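Local coordinates for putative carbonic anhydrase (Streptococcus mutans, PDB 3LAS), which probably catalyses the reversible conversion of hydrogencarbonate and a proton into carbon dioxide and water, as a zinc-dependent beta-class carbonic anhydrase, at residues 33-38 against 49-54; 69-74 against 141-146; 55-60 against 79-84. All coordinates share one frame; numbering follows the deposited sequence.

Contact 1 of 3, residues 33-38 against 49-54; sequences VAIVTC and LGLALG. With ZN (zinc ion), chain C.
A single methyl group, CD1 of Ile-35, meets both Leu-49 and Leu-51, although the backbones stay well apart: the closest CA pair, Ile-35 and Leu-49, is separated by 10.1 Å. The first of the two leucines is close, with Ile-35 CD1 at 3.5 Å from Leu-49 CD1, and these side chains reach for each other tip to tip. Leu-51 does the same from further along the loop, its CD1 lying 4.1 Å from the CD1 of Ile-35. The Ile-35 chain bends to reach them: CG1 stands beside the backbone N, and chi2 of 148° leaves CD1 about 30° short of fully extended, a mildly strained rotation. Between the leucines, Gly-50 takes a positive phi of 75° as the C' residue of a Schellman motif closing helix 45-49, with Leu-51 N directed back to Ala-46 O. The chain thus turns while both leucines still point at the strand. Phe-9 of the second subunit packs on Leu-49 and Leu-51, so this apolar cluster also reaches the dimer interface. At the far end of the same strand, Cys-38 places its SG anti to the backbone N and 2.3 Å from the zinc ion. His-91 and Cys-94 are the other protein ligands, and water 1 completes the set, its O at 2.2 Å from the metal. A strand packed against the end of helix 45-49 here carries the first cysteine of the Cys-His-Cys-water zinc site of beta-class carbonic anhydrases.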
loop_
_atom_site.group_PDB
_atom_site.type_symbol
_atom_site.label_atom_id
_atom_site.label_comp_id
_atom_site.label_asym_id
_atom_site.label_seq_id
_atom_site.Cartn_x
_atom_site.Cartn_y
_atom_site.Cartn_z
ATOM N N VAL A 33 9.219 2.095 11.689
ATOM C CA VAL A 33 9.045 0.898 10.864
ATOM C C VAL A 33 8.243 1.228 9.621
ATOM O O VAL A 33 7.262 2.019 9.680
ATOM C CB VAL A 33 8.311 -0.223 11.652
ATOM C CG1 VAL A 33 8.115 -1.450 10.736
ATOM C CG2 VAL A 33 9.051 -0.599 12.903
ATOM N N ALA A 34 8.629 0.627 8.507
ATOM C CA ALA A 34 7.822 0.543 7.283
ATOM C C ALA A 34 7.476 -0.897 7.036
ATOM O O ALA A 34 8.397 -1.797 7.068
ATOM C CB ALA A 34 8.577 1.139 6.115
ATOM N N ILE A 35 6.194 -1.172 6.787
ATOM C CA ILE A 35 5.713 -2.532 6.459
ATOM C C ILE A 35 5.440 -2.622 5.005
ATOM O O ILE A 35 4.835 -1.693 4.434
ATOM C CB ILE A 35 4.420 -2.758 7.250
ATOM C CG1 ILE A 35 4.727 -2.712 8.780
ATOM C CG2 ILE A 35 3.756 -4.121 6.894
ATOM C CD1 ILE A 35 3.535 -2.152 9.546
ATOM N N VAL A 36 5.913 -3.664 4.331
ATOM C CA VAL A 36 5.607 -3.937 2.884
ATOM C C VAL A 36 4.723 -5.154 2.842
ATOM O O VAL A 36 5.164 -6.244 3.304
ATOM C CB VAL A 36 6.922 -4.172 2.119
ATOM C CG1 VAL A 36 6.680 -4.576 0.653
ATOM C CG2 VAL A 36 7.858 -2.943 2.223
ATOM N N THR A 37 3.499 -5.010 2.352
ATOM C CA THR A 37 2.588 -6.141 2.361
ATOM C C THR A 37 1.630 -6.099 1.173
ATOM O O THR A 37 1.756 -5.250 0.272
ATOM C CB THR A 37 1.845 -6.226 3.702
ATOM O OG1 THR A 37 1.166 -7.470 3.842
ATOM C CG2 THR A 37 0.912 -5.058 3.921
ATOM N N CYS A 38 0.740 -7.077 1.108
ATOM C CA CYS A 38 -0.207 -7.164 0.013
ATOM C C CYS A 38 -1.406 -6.272 0.263
ATOM O O CYS A 38 -1.809 -5.991 1.417
ATOM C CB CYS A 38 -0.638 -8.641 -0.082
ATOM S SG CYS A 38 -1.753 -8.908 -1.566
ATOM N N LEU A 49 -1.158 -5.965 13.717
ATOM C CA LEU A 49 0.139 -5.688 14.307
ATOM C C LEU A 49 0.082 -4.858 15.548
ATOM O O LEU A 49 1.166 -4.524 16.084
ATOM C CB LEU A 49 1.105 -5.100 13.233
ATOM C CG LEU A 49 1.280 -5.902 11.944
ATOM C CD1 LEU A 49 2.209 -5.087 11.001
ATOM C CD2 LEU A 49 1.835 -7.287 12.153
ATOM N N GLY A 50 -1.097 -4.475 15.964
ATOM C CA GLY A 50 -1.223 -3.621 17.168
ATOM C C GLY A 50 -0.835 -2.179 16.945
ATOM O O GLY A 50 -0.351 -1.527 17.908
ATOM N N LEU A 51 -0.944 -1.628 15.760
ATOM C CA LEU A 51 -0.515 -0.225 15.475
ATOM C C LEU A 51 -1.493 0.749 15.992
ATOM O O LEU A 51 -2.676 0.736 15.661
ATOM C CB LEU A 51 -0.370 0.006 13.967
ATOM C CG LEU A 51 0.516 -1.027 13.219
ATOM C CD1 LEU A 51 0.489 -0.607 11.743
ATOM C CD2 LEU A 51 1.912 -1.030 13.823
ATOM N N ALA A 52 -1.002 1.711 16.752
ATOM C CA ALA A 52 -1.744 2.962 17.006
ATOM C C ALA A 52 -1.623 3.896 15.809
ATOM O O ALA A 52 -0.683 3.796 14.983
ATOM C CB ALA A 52 -1.145 3.672 18.249
ATOM N N LEU A 53 -2.560 4.812 15.639
ATOM C CA LEU A 53 -2.435 5.780 14.636
ATOM C C LEU A 53 -1.102 6.519 14.725
ATOM O O LEU A 53 -0.683 6.918 15.820
ATOM C CB LEU A 53 -3.648 6.754 14.721
ATOM C CG LEU A 53 -3.940 7.566 13.459
ATOM C CD1 LEU A 53 -4.410 6.613 12.320
ATOM C CD2 LEU A 53 -5.019 8.635 13.730
ATOM N N GLY A 54 -0.374 6.671 13.614
ATOM C CA GLY A 54 0.937 7.277 13.562
ATOM C C GLY A 54 2.113 6.356 13.799
ATOM O O GLY A 54 3.253 6.830 13.800
HETATM ZN ZN ZN C . -2.197 -11.138 -1.602
HETATM O O HOH W 1 -4.170 -11.251 -2.462
#

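Contact 2 of 3, residues 69-74 against 141-146; sequences DVIRSL and SPLIPE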
loop_
_atom_site.group_PDB
_atom_site.type_symbol
_atom_site.label_atom_id
_atom_site.label_comp_id
_atom_site.label_asym_id
_atom_site.label_seq_id
_atom_site.Cartn_x
_atom_site.Cartn_y
_atom_site.Cartn_z
ATOM N N ASP A 69 8.807 0.920 -7.239
ATOM C CA ASP A 69 7.979 1.828 -6.463
ATOM C C ASP A 69 8.112 1.566 -4.980
ATOM O O ASP A 69 8.156 2.511 -4.194
ATOM C CB ASP A 69 6.504 1.641 -6.910
ATOM C CG ASP A 69 5.565 2.681 -6.359
ATOM O OD1 ASP A 69 5.991 3.751 -5.859
ATOM O OD2 ASP A 69 4.342 2.447 -6.435
ATOM N N VAL A 70 8.218 0.306 -4.548
ATOM C CA VAL A 70 8.423 0.009 -3.128
ATOM C C VAL A 70 9.755 0.587 -2.737
ATOM O O VAL A 70 9.811 1.218 -1.660
ATOM C CB VAL A 70 8.313 -1.488 -2.881
ATOM C CG1 VAL A 70 8.847 -1.812 -1.479
ATOM C CG2 VAL A 70 6.840 -1.942 -3.065
ATOM N N ILE A 71 10.800 0.448 -3.508
ATOM C CA ILE A 71 12.127 1.008 -3.127
ATOM C C ILE A 71 12.020 2.532 -3.118
ATOM O O ILE A 71 12.494 3.173 -2.154
ATOM C CB ILE A 71 13.184 0.502 -4.048
ATOM C CG1 ILE A 71 13.389 -0.991 -3.716
ATOM C CG2 ILE A 71 14.478 1.337 -3.835
ATOM C CD1 ILE A 71 14.221 -1.851 -4.610
ATOM N N ARG A 72 11.374 3.180 -4.116
ATOM C CA ARG A 72 11.199 4.609 -4.066
ATOM C C ARG A 72 10.553 5.056 -2.763
ATOM O O ARG A 72 10.961 6.043 -2.117
ATOM C CB ARG A 72 10.331 5.024 -5.279
ATOM C CG ARG A 72 9.927 6.515 -5.309
ATOM C CD ARG A 72 8.830 6.763 -6.307
ATOM N NE ARG A 72 7.527 6.253 -5.866
ATOM C CZ ARG A 72 6.614 6.950 -5.189
ATOM N NH1 ARG A 72 6.781 8.191 -4.755
ATOM N NH2 ARG A 72 5.447 6.374 -4.908
ATOM N N SER A 73 9.493 4.331 -2.417
ATOM C CA SER A 73 8.719 4.683 -1.258
ATOM C C SER A 73 9.495 4.470 0.033
ATOM O O SER A 73 9.352 5.276 0.986
ATOM C CB SER A 73 7.401 3.909 -1.259
ATOM O OG SER A 73 6.628 4.223 -2.430
ATOM N N LEU A 74 10.269 3.393 0.100
ATOM C CA LEU A 74 11.082 3.151 1.250
ATOM C C LEU A 74 12.185 4.160 1.384
ATOM O O LEU A 74 12.544 4.512 2.526
ATOM C CB LEU A 74 11.669 1.717 1.246
ATOM C CG LEU A 74 10.671 0.610 1.432
ATOM C CD1 LEU A 74 11.302 -0.741 1.182
ATOM C CD2 LEU A 74 10.096 0.667 2.876
ATOM N N SER A 141 19.699 -3.638 -2.852
ATOM C CA SER A 141 19.463 -2.301 -3.428
ATOM C C SER A 141 20.459 -1.331 -2.739
ATOM O O SER A 141 20.447 -1.227 -1.497
ATOM C CB SER A 141 18.072 -1.826 -3.035
ATOM O OG SER A 141 17.971 -0.434 -3.401
ATOM N N PRO A 142 21.194 -0.549 -3.528
ATOM C CA PRO A 142 22.061 0.473 -2.871
ATOM C C PRO A 142 21.266 1.600 -2.252
ATOM O O PRO A 142 21.827 2.460 -1.543
ATOM C CB PRO A 142 22.941 0.988 -4.018
ATOM C CG PRO A 142 22.099 0.672 -5.278
ATOM C CD PRO A 142 21.234 -0.574 -5.013
ATOM N N LEU A 143 19.969 1.677 -2.467
ATOM C CA LEU A 143 19.180 2.725 -1.900
ATOM C C LEU A 143 18.703 2.328 -0.516
ATOM O O LEU A 143 18.089 3.212 0.145
ATOM C CB LEU A 143 18.025 3.084 -2.822
ATOM C CG LEU A 143 18.401 3.736 -4.155
ATOM C CD1 LEU A 143 17.250 3.781 -5.120
ATOM C CD2 LEU A 143 18.849 5.145 -3.834
ATOM N N ILE A 144 18.865 1.105 -0.085
ATOM C CA ILE A 144 18.395 0.682 1.268
ATOM C C ILE A 144 19.690 0.412 2.065
ATOM O O ILE A 144 20.472 -0.482 1.747
ATOM C CB ILE A 144 17.554 -0.602 1.160
ATOM C CG1 ILE A 144 16.356 -0.473 0.255
ATOM C CG2 ILE A 144 17.148 -1.015 2.574
ATOM C CD1 ILE A 144 15.339 0.582 0.644
ATOM N N PRO A 145 19.943 1.177 3.109
ATOM C CA PRO A 145 21.207 1.063 3.802
ATOM C C PRO A 145 21.366 -0.259 4.504
ATOM O O PRO A 145 20.414 -0.945 4.842
ATOM C CB PRO A 145 21.030 2.022 5.006
ATOM C CG PRO A 145 20.193 2.984 4.605
ATOM C CD PRO A 145 19.305 2.423 3.446
ATOM N N GLU A 146 22.615 -0.580 4.750
ATOM C CA GLU A 146 22.955 -1.744 5.539
ATOM C C GLU A 146 22.525 -1.670 7.001
ATOM O O GLU A 146 22.241 -2.687 7.490
ATOM C CB GLU A 146 24.456 -1.948 5.491
#
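OD1 of Asp-69 is gripped twice by Arg-72, on the flank of helix 68-80 turned away from the Ile-71 side chain that meets Ser-141 and Leu-143. Arg-72 presents its guanidinium side-on: NE lies 2.9 Å from Asp-69 OD1, nearly along the C-O axis of the carboxylate. NH2 meets the syn lone pair of the same OD1 at 2.8 Å, and both nitrogens keep the acceptor close to the guanidinium plane. The other oxygen, OD2, is taken by Thr-67 and Asn-61 of the second subunit, and Arg-72 NH2 also bonds to Ala-62 O there, so the ion pair lies within the dimer interface, with bonds to the second subunit from both partners. One turn of helix on, Ser-73 OG donates to Asp-69 O at 2.9 Å, tilted 34° from the carbonyl plane, while Ser-73 N reaches the same oxygen from the opposite face.

The flank facing loop 141-146 is apolar. Ile-71 crosses Leu-143 at about a right angle, with Ile-71 CG2 at 3.9 Å from Leu-143 CD1. The same CG2 lies 3.9 Å from Ser-141 OG, which a chi1 of 170° swings opposite its own N and so within 3.1 Å of Leu-143 N, the bond of an ST turn. That bond ties down the start of the type I beta turn 141-144. Beyond it, Ile-144 extends CD1 to within 3.9 Å of Leu-74 CB, and both residues also pack on Ile-86 of strand 85-91. Leu-143 and Ile-144 therefore cover the helix from the turn that leads out of helix 127-140 toward strand 149-155, joining two successive beta-alpha-beta crossovers of an alpha/beta fold.

Contact 3 of 3, residues 55-60 against 79-84; sequences DAHILR and QQLGTS
His-57 reaches from strand 56-61 to Leu-81 and Thr-83, in the loop that ends helix 68-80 and returns the chain to the sheet: this is the beta-alpha-beta crossover from strand 56-61 to strand 85-91. With chi1 at -79°, the imidazole stands beside its own backbone N and points toward the loop. Its ND1 is hydrogen-bonded to Ser-77 OG, which helps fix the rotation of the ring. Thr-83 bonds to that same serine hydroxyl through OG1, held between its backbone N and carbonyl carbon (chi1 68°). This rotation leaves CG2 for the histidine, 3.7 Å from His-57 ND1 and oblique to the ring. Gly-82, with a phi of 85°, turns the chain between Leu-81 and Thr-83, both of which point toward the strand. Leu-81 crosses the histidine at about a right angle. Its CB sits at the ring edge and in the ring plane, 3.7 Å from His-57 CE1. The CD1 branch of Leu-81 comes in obliquely, 3.6 Å from that same CE1 and 3.9 Å from His-57 NE2.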
loop_
_atom_site.group_PDB
_atom_site.type_symbol
_atom_site.label_atom_id
_atom_site.label_comp_id
_atom_site.label_asym_id
_atom_site.label_seq_id
_atom_site.Cartn_x
_atom_site.Cartn_y
_atom_site.Cartn_z
ATOM N N ASP A 55 1.861 5.071 14.037
ATOM C CA ASP A 55 2.983 4.183 14.393
ATOM C C ASP A 55 3.905 3.789 13.283
ATOM O O ASP A 55 5.139 3.795 13.494
ATOM C CB ASP A 55 2.490 2.885 15.069
ATOM C CG ASP A 55 2.237 3.017 16.551
ATOM O OD1 ASP A 55 2.527 4.088 17.130
ATOM O OD2 ASP A 55 1.786 2.016 17.133
ATOM N N ALA A 56 3.407 3.398 12.113
ATOM C CA ALA A 56 4.286 2.795 11.087
ATOM C C ALA A 56 3.796 3.135 9.694
ATOM O O ALA A 56 2.558 3.236 9.441
ATOM C CB ALA A 56 4.233 1.284 11.245
ATOM N N HIS A 57 4.717 3.271 8.746
ATOM C CA HIS A 57 4.334 3.339 7.360
ATOM C C HIS A 57 3.860 1.979 6.849
ATOM O O HIS A 57 4.387 0.924 7.275
ATOM C CB HIS A 57 5.548 3.787 6.466
ATOM C CG HIS A 57 5.763 5.252 6.522
ATOM N ND1 HIS A 57 7.007 5.853 6.482
ATOM C CD2 HIS A 57 4.856 6.254 6.642
ATOM C CE1 HIS A 57 6.856 7.172 6.470
ATOM N NE2 HIS A 57 5.547 7.448 6.629
ATOM N N ILE A 58 2.849 2.040 5.999
ATOM C CA ILE A 58 2.223 0.780 5.470
ATOM C C ILE A 58 2.207 0.904 3.974
ATOM O O ILE A 58 1.530 1.771 3.420
ATOM C CB ILE A 58 0.808 0.544 6.019
ATOM C CG1 ILE A 58 0.865 0.546 7.576
ATOM C CG2 ILE A 58 0.253 -0.763 5.500
ATOM C CD1 ILE A 58 -0.557 0.655 8.206
ATOM N N LEU A 59 3.051 0.109 3.310
ATOM C CA LEU A 59 3.170 0.022 1.842
ATOM C C LEU A 59 2.449 -1.217 1.405
ATOM O O LEU A 59 2.637 -2.290 2.001
ATOM C CB LEU A 59 4.613 -0.030 1.355
ATOM C CG LEU A 59 5.453 1.233 1.573
ATOM C CD1 LEU A 59 5.809 1.476 3.042
ATOM C CD2 LEU A 59 6.771 1.056 0.855
ATOM N N ARG A 60 1.620 -1.118 0.356
ATOM C CA ARG A 60 0.827 -2.317 -0.055
ATOM C C ARG A 60 0.713 -2.316 -1.541
ATOM O O ARG A 60 0.412 -1.319 -2.209
ATOM C CB ARG A 60 -0.595 -2.267 0.517
ATOM C CG ARG A 60 -0.613 -2.087 2.062
ATOM C CD ARG A 60 -2.011 -2.133 2.692
ATOM N NE ARG A 60 -2.513 -3.545 2.629
ATOM C CZ ARG A 60 -3.571 -3.998 3.261
ATOM N NH1 ARG A 60 -4.253 -3.233 4.104
ATOM N NH2 ARG A 60 -3.935 -5.241 3.096
ATOM N N GLN A 79 14.795 8.075 4.410
ATOM C CA GLN A 79 15.714 9.212 4.369
ATOM C C GLN A 79 14.986 10.472 4.590
ATOM O O GLN A 79 15.599 11.438 5.127
ATOM C CB GLN A 79 16.493 9.248 3.021
ATOM C CG GLN A 79 17.298 7.939 2.791
ATOM C CD GLN A 79 18.106 7.420 3.947
ATOM O OE1 GLN A 79 18.718 8.217 4.677
ATOM N NE2 GLN A 79 18.133 6.134 4.177
ATOM N N GLN A 80 13.735 10.640 4.200
ATOM C CA GLN A 80 13.014 11.859 4.498
ATOM C C GLN A 80 12.231 11.707 5.810
ATOM O O GLN A 80 12.133 12.663 6.587
ATOM C CB GLN A 80 12.117 12.152 3.300
ATOM C CG GLN A 80 11.420 13.519 3.282
ATOM C CD GLN A 80 12.299 14.697 3.035
ATOM O OE1 GLN A 80 13.520 14.563 3.038
ATOM N NE2 GLN A 80 11.701 15.859 2.904
ATOM N N LEU A 81 11.686 10.542 6.122
ATOM C CA LEU A 81 10.744 10.340 7.219
ATOM C C LEU A 81 11.262 9.506 8.377
ATOM O O LEU A 81 10.447 9.158 9.241
ATOM C CB LEU A 81 9.342 9.937 6.676
ATOM C CG LEU A 81 8.815 10.854 5.621
ATOM C CD1 LEU A 81 7.511 10.336 4.988
ATOM C CD2 LEU A 81 8.593 12.329 6.177
ATOM N N GLY A 82 12.551 9.157 8.364
ATOM C CA GLY A 82 13.173 8.663 9.598
ATOM C C GLY A 82 13.013 7.218 9.870
ATOM O O GLY A 82 13.485 6.729 10.896
ATOM N N THR A 83 12.313 6.425 9.054
ATOM C CA THR A 83 12.206 5.006 9.419
ATOM C C THR A 83 13.540 4.287 9.229
ATOM O O THR A 83 14.419 4.730 8.464
ATOM C CB THR A 83 11.059 4.243 8.699
ATOM O OG1 THR A 83 11.382 4.137 7.306
ATOM C CG2 THR A 83 9.707 4.946 8.869
ATOM N N SER A 84 13.681 3.169 9.926
ATOM C CA SER A 84 14.939 2.456 9.943
ATOM C C SER A 84 14.796 1.015 10.172
ATOM O O SER A 84 15.772 0.316 10.470
ATOM C CB SER A 84 15.926 3.130 10.894
ATOM O OG SER A 84 15.382 3.260 12.170
#

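In the fold
Contacts 1 and 3 are buried and meet through neighbouring strands: Ile-35 N and O probably bond to His-57 O and Leu-59 N. They work opposite faces of that sheet, contact 1 toward helix 45-49 and contact 3 toward helix 68-80. Contact 2 is only partly buried and shares helix 68-80 with contact 3; Leu-74 joins it to Ala-34 of strand 33-38 and to Leu-59 of strand 56-61. The chemistry shifts with place. Contact 1 is purely aliphatic beside a metal-bearing strand end, contact 3 sets a hydrogen-bonded histidine against a leucine and a threonine, and contact 2 has an apolar flank, with an intrachain salt bridge on the helix's other side at the dimer interface.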